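Flavin-nucleotide-binding protein (Azotobacter vinelandii, PDB 6RK0) acts as a low-potential terminal oxidase, a flavocytochrome carrying FAD and haem b that is associated with the iron-only nitrogenase. Local coordinates at the interface of chains A and B. Numbering follows the deposited sequence. Chains: chain A/B, Uncharacterized protein.

Contact 1 and contact 2 are separate patches of one two-fold interface between chains A and B, and the centres of their C-alpha atoms lie about 34 Å apart. They share no residue. The strand 192-200 serves contact 2 in both chains, and A:Ser189 of contact 1 lies just ahead of that strand in the sequence. Contact 1 joins loops beside the haem pocket. Contact 2 pairs the end of this strand in A with its middle in B. Contact 2 and its twin, with the chains exchanged, adjoin in one antiparallel pairing about the two-fold axis; contact 1 lies well away. This would fit a stable dimer.

Contact 1: the interface of chains A and B. Residues chain A 100-104, 107, 189; chain B 141, 144-145, 148-149.
B:Leu148 reaches into a cup formed by A:Ala101, A:Arg102, A:Ala104, A:Phe107 and A:Ser189, and its two methyls divide the work. CD1 touches CE1 of A:Phe107 at 3.6 Å and also packs on A:Ala104. CD2 turns to the carbonyl oxygen of A:Ala101 and to A:Ser189. CG is anti to its own carbonyl carbon (chi1 -57°), which points the fork at chain A. The methyl CB of A:Ala104 also meets the six-membered ring of B:Trp145, with CZ3 3.6 Å away. A:Ile100 and B:Ile141 meet tip to tip through their CD1 methyls at 3.7 Å.

Polar groups frame this apolar core. The backbone N of B:Arg149 donates to the carbonyl O of A:Arg102 at 2.8 Å. A water links the backbone N of A:Ala104, 2.9 Å from it, to the backbone O of B:Arg149. The carboxylate oxygen OE2 of B:Glu144 lies in plane at the edge of the A:Phe107 ring, 3.9 Å from CZ. The guanidinium of B:Arg149 turns a face to A:Ser103, whose CB sits 3.4 Å above its plane, toward the rim.

In chain A the site spans the end of strand 88-100 and the turn through 3-10 helix 104-106. Chain B supplies the segment after helix 126-140, including 3-10 helix 145-147. A:Ala104, A:Phe107 and B:Trp145 also line haem pockets, so the patch may couple the pairing of the chains to the haem site.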
loop_
_atom_site.group_PDB
_atom_site.type_symbol
_atom_site.label_atom_id
_atom_site.label_comp_id
_atom_site.label_asym_id
_atom_site.label_seq_id
_atom_site.Cartn_x
_atom_site.Cartn_y
_atom_site.Cartn_z
ATOM N N ILE A 100 -8.149 -18.497 -3.979
ATOM C CA ILE A 100 -7.874 -19.813 -3.426
ATOM C C ILE A 100 -8.022 -20.829 -4.557
ATOM O O ILE A 100 -9.117 -21.042 -5.091
ATOM C CB ILE A 100 -8.868 -20.123 -2.305
ATOM C CG1 ILE A 100 -8.721 -19.106 -1.160
ATOM C CG2 ILE A 100 -8.688 -21.540 -1.782
ATOM C CD1 ILE A 100 -9.831 -19.086 -0.163
ATOM N N ALA A 101 -6.909 -21.437 -4.950
ATOM C CA ALA A 101 -6.862 -22.386 -6.049
ATOM C C ALA A 101 -6.728 -23.810 -5.510
ATOM O O ALA A 101 -6.520 -24.042 -4.322
ATOM C CB ALA A 101 -5.709 -22.057 -6.968
ATOM N N ARG A 102 -6.822 -24.790 -6.419
ATOM C CA ARG A 102 -6.645 -26.201 -6.088
ATOM C C ARG A 102 -5.197 -26.563 -5.833
ATOM O O ARG A 102 -4.941 -27.552 -5.141
ATOM C CB ARG A 102 -7.216 -27.053 -7.226
ATOM C CG ARG A 102 -8.690 -26.897 -7.410
ATOM C CD ARG A 102 -9.164 -27.249 -8.821
ATOM N NE ARG A 102 -10.585 -27.035 -8.974
ATOM C CZ ARG A 102 -11.164 -25.844 -9.099
ATOM N NH1 ARG A 102 -10.422 -24.742 -9.298
ATOM N NH2 ARG A 102 -12.485 -25.744 -9.122
ATOM N N SER A 103 -4.253 -25.822 -6.411
ATOM C CA SER A 103 -2.834 -25.983 -6.123
ATOM C C SER A 103 -2.299 -24.715 -5.487
ATOM O O SER A 103 -2.732 -23.601 -5.828
ATOM C CB SER A 103 -2.027 -26.326 -7.382
ATOM O OG SER A 103 -1.870 -25.189 -8.216
ATOM N N ALA A 104 -1.324 -24.880 -4.595
ATOM C CA ALA A 104 -0.700 -23.729 -3.954
ATOM C C ALA A 104 -0.090 -22.775 -4.980
ATOM O O ALA A 104 -0.191 -21.550 -4.850
ATOM C CB ALA A 104 0.351 -24.228 -2.976
ATOM N N PHE A 107 -2.499 -20.179 -6.228
ATOM C CA PHE A 107 -3.099 -19.151 -5.377
ATOM C C PHE A 107 -2.728 -17.777 -5.936
ATOM O O PHE A 107 -1.722 -17.599 -6.635
ATOM C CB PHE A 107 -2.600 -19.261 -3.923
ATOM C CG PHE A 107 -3.429 -20.163 -3.053
ATOM C CD1 PHE A 107 -3.698 -21.473 -3.423
ATOM C CD2 PHE A 107 -3.959 -19.694 -1.850
ATOM C CE1 PHE A 107 -4.461 -22.313 -2.600
ATOM C CE2 PHE A 107 -4.728 -20.528 -1.029
ATOM C CZ PHE A 107 -4.964 -21.828 -1.433
ATOM N N SER A 189 -10.649 -30.357 -3.943
ATOM C CA SER A 189 -10.373 -29.252 -3.044
ATOM C C SER A 189 -11.245 -28.063 -3.449
ATOM O O SER A 189 -11.607 -27.918 -4.618
ATOM C CB SER A 189 -8.876 -28.924 -3.004
ATOM O OG SER A 189 -8.555 -28.019 -1.950
ATOM N N ILE B 141 -4.546 -19.188 5.721
ATOM C CA ILE B 141 -5.666 -20.097 5.957
ATOM C C ILE B 141 -5.127 -21.329 6.680
ATOM O O ILE B 141 -4.413 -22.150 6.076
ATOM C CB ILE B 141 -6.337 -20.549 4.649
ATOM C CG1 ILE B 141 -6.894 -19.338 3.867
ATOM C CG2 ILE B 141 -7.460 -21.509 4.946
ATOM C CD1 ILE B 141 -7.193 -19.685 2.401
ATOM N N GLU B 144 -4.363 -25.194 5.196
ATOM C CA GLU B 144 -4.771 -25.222 3.799
ATOM C C GLU B 144 -3.788 -25.960 2.899
ATOM O O GLU B 144 -4.210 -26.664 1.967
ATOM C CB GLU B 144 -5.033 -23.795 3.330
ATOM C CG GLU B 144 -5.570 -23.721 1.911
ATOM C CD GLU B 144 -7.005 -24.179 1.742
ATOM O OE1 GLU B 144 -7.680 -24.621 2.690
ATOM O OE2 GLU B 144 -7.466 -24.055 0.569
ATOM N N TRP B 145 -2.474 -25.798 3.129
ATOM C CA TRP B 145 -1.482 -26.403 2.234
ATOM C C TRP B 145 -1.730 -27.891 2.085
ATOM O O TRP B 145 -1.630 -28.428 0.980
ATOM C CB TRP B 145 -0.100 -26.177 2.832
ATOM C CG TRP B 145 1.064 -26.797 2.124
ATOM C CD1 TRP B 145 1.603 -28.013 2.351
ATOM C CD2 TRP B 145 1.893 -26.163 1.168
ATOM N NE1 TRP B 145 2.703 -28.190 1.571
ATOM C CE2 TRP B 145 2.918 -27.057 0.830
ATOM C CE3 TRP B 145 1.859 -24.911 0.558
ATOM C CZ2 TRP B 145 3.915 -26.735 -0.105
ATOM C CZ3 TRP B 145 2.836 -24.586 -0.331
ATOM C CH2 TRP B 145 3.841 -25.483 -0.680
ATOM N N LEU B 148 -4.438 -29.201 -0.514
ATOM C CA LEU B 148 -4.327 -28.860 -1.926
ATOM C C LEU B 148 -3.778 -30.044 -2.726
ATOM O O LEU B 148 -3.231 -31.010 -2.185
ATOM C CB LEU B 148 -3.409 -27.649 -2.066
ATOM C CG LEU B 148 -3.867 -26.428 -1.269
ATOM C CD1 LEU B 148 -2.853 -25.307 -1.366
ATOM C CD2 LEU B 148 -5.226 -25.950 -1.736
ATOM N N ARG B 149 -3.924 -29.944 -4.040
ATOM C CA ARG B 149 -3.297 -30.917 -4.922
ATOM C C ARG B 149 -1.798 -30.938 -4.617
ATOM O O ARG B 149 -1.166 -29.888 -4.621
ATOM C CB ARG B 149 -3.570 -30.516 -6.381
ATOM C CG ARG B 149 -3.092 -31.578 -7.414
ATOM C CD ARG B 149 -1.668 -31.364 -7.872
ATOM N NE ARG B 149 -1.556 -30.194 -8.732
ATOM C CZ ARG B 149 -0.534 -29.332 -8.755
ATOM N NH1 ARG B 149 -0.548 -28.372 -9.655
ATOM N NH2 ARG B 149 0.494 -29.424 -7.919
HETATM O O HOH W 1 -0.162 -27.461 -3.985
#

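Contact 2: the interface of chains A and B. Residues chain A 199-203, 222; chain B 194-196.
A:Val200 and B:Ile196 form an antiparallel beta bridge, and backbone pairing carries the polar part of this contact. The backbone N of A:Leu201 donates to the carbonyl O of B:Pro195 at 2.9 Å. The ring nitrogen of B:Pro195 has no N-H to give, so this residue takes part in the pairing through its carbonyl.

The apolar contacts flank the bridge. B:Ile194 sends its two branches to different partners. Its CG2 presses against CG1 of A:Val200 at 3.3 Å, tighter than usual for two methyls. CG1 of A:Val200 is anti to its own backbone N (chi1 167°), which turns that methyl toward B:Ile194. The other branch ends in CD1, 3.8 Å from CD2 of A:Phe222 and close to CB of the same residue.

The A:Phe222 ring spans two isoleucines. Farther along it, CE2 meets CD1 of B:Ile196 at 3.8 Å, and CZ touches the same methyl. The two side chains cross at about a right angle. An alanine in place of A:Phe222 would probably leave the CD1 methyl of B:Ile196 without its ring partner and open a gap beside B:Ile194.

The B:Pro195 ring packs against the A:Leu201 side chain, CB to CB at 3.9 Å. Its CD lies 3.3 Å from the carbonyl O of A:Pro202. A:Leu201 and this proline also cross at about a right angle.

Strand 192-200 contributes from both chains, its end in A running antiparallel to its middle in B. The A chain then leaves through A:Leu201, A:Pro202 and A:Pro203. A:Phe222 comes in just after 3-10 helix 217-221, bringing the C-terminal segment onto the inter-chain strand pair.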
loop_
_atom_site.group_PDB
_atom_site.type_symbol
_atom_site.label_atom_id
_atom_site.label_comp_id
_atom_site.label_asym_id
_atom_site.label_seq_id
_atom_site.Cartn_x
_atom_site.Cartn_y
_atom_site.Cartn_z
ATOM N N GLN A 199 -13.412 -0.336 3.886
ATOM C CA GLN A 199 -14.674 0.065 4.496
ATOM C C GLN A 199 -14.447 1.346 5.283
ATOM O O GLN A 199 -13.484 1.465 6.029
ATOM C CB GLN A 199 -15.138 -1.061 5.465
ATOM C CG GLN A 199 -16.449 -0.749 6.166
ATOM C CD GLN A 199 -16.895 -1.868 7.064
ATOM O OE1 GLN A 199 -16.072 -2.551 7.680
ATOM N NE2 GLN A 199 -18.219 -2.055 7.163
ATOM N N VAL A 200 -15.371 2.265 5.125
ATOM C CA VAL A 200 -15.369 3.505 5.874
ATOM C C VAL A 200 -16.455 3.391 6.931
ATOM O O VAL A 200 -17.558 2.915 6.639
ATOM C CB VAL A 200 -15.638 4.660 4.905
ATOM C CG1 VAL A 200 -15.942 5.872 5.587
ATOM C CG2 VAL A 200 -14.501 4.865 4.019
ATOM N N LEU A 201 -16.135 3.752 8.171
ATOM C CA LEU A 201 -17.076 3.668 9.272
ATOM C C LEU A 201 -17.652 5.042 9.566
ATOM O O LEU A 201 -17.139 6.058 9.081
ATOM C CB LEU A 201 -16.370 3.081 10.497
ATOM C CG LEU A 201 -15.832 1.653 10.303
ATOM C CD1 LEU A 201 -15.135 1.190 11.567
ATOM C CD2 LEU A 201 -16.929 0.673 9.906
ATOM N N PRO A 202 -18.706 5.125 10.384
ATOM C CA PRO A 202 -19.303 6.432 10.700
ATOM C C PRO A 202 -18.287 7.366 11.335
ATOM O O PRO A 202 -17.458 6.950 12.144
ATOM C CB PRO A 202 -20.418 6.078 11.700
ATOM C CG PRO A 202 -20.839 4.672 11.286
ATOM C CD PRO A 202 -19.518 4.010 10.916
ATOM N N PRO A 203 -18.361 8.654 11.039
ATOM C CA PRO A 203 -17.400 9.599 11.613
ATOM C C PRO A 203 -17.521 9.704 13.117
ATOM O O PRO A 203 -18.603 9.583 13.688
ATOM C CB PRO A 203 -17.734 10.919 10.918
ATOM C CG PRO A 203 -18.417 10.500 9.648
ATOM C CD PRO A 203 -19.222 9.292 10.034
ATOM N N PHE A 222 -16.987 11.101 1.773
ATOM C CA PHE A 222 -15.649 10.544 1.636
ATOM C C PHE A 222 -15.754 9.027 1.461
ATOM O O PHE A 222 -16.457 8.358 2.223
ATOM C CB PHE A 222 -14.795 10.885 2.851
ATOM C CG PHE A 222 -13.523 10.089 2.902
ATOM C CD1 PHE A 222 -12.447 10.388 2.065
ATOM C CD2 PHE A 222 -13.431 8.976 3.705
ATOM C CE1 PHE A 222 -11.308 9.616 2.063
ATOM C CE2 PHE A 222 -12.267 8.215 3.717
ATOM C CZ PHE A 222 -11.225 8.542 2.895
ATOM N N ILE B 194 -12.708 9.926 10.403
ATOM C CA ILE B 194 -13.466 8.925 9.649
ATOM C C ILE B 194 -12.654 7.633 9.712
ATOM O O ILE B 194 -11.611 7.535 9.031
ATOM C CB ILE B 194 -13.725 9.304 8.185
ATOM C CG1 ILE B 194 -14.346 10.703 8.050
ATOM C CG2 ILE B 194 -14.596 8.210 7.551
ATOM C CD1 ILE B 194 -14.483 11.123 6.611
ATOM N N PRO B 195 -13.063 6.634 10.487
ATOM C CA PRO B 195 -12.272 5.398 10.540
ATOM C C PRO B 195 -12.337 4.667 9.214
ATOM O O PRO B 195 -13.365 4.652 8.526
ATOM C CB PRO B 195 -12.949 4.567 11.647
ATOM C CG PRO B 195 -13.779 5.586 12.426
ATOM C CD PRO B 195 -14.239 6.567 11.378
ATOM N N ILE B 196 -11.210 4.004 8.889
ATOM C CA ILE B 196 -11.044 3.213 7.670
ATOM C C ILE B 196 -10.470 1.866 8.061
ATOM O O ILE B 196 -9.577 1.815 8.913
ATOM C CB ILE B 196 -10.065 3.914 6.710
ATOM C CG1 ILE B 196 -10.644 5.260 6.243
ATOM C CG2 ILE B 196 -9.668 3.033 5.520
ATOM C CD1 ILE B 196 -9.610 6.186 5.619
#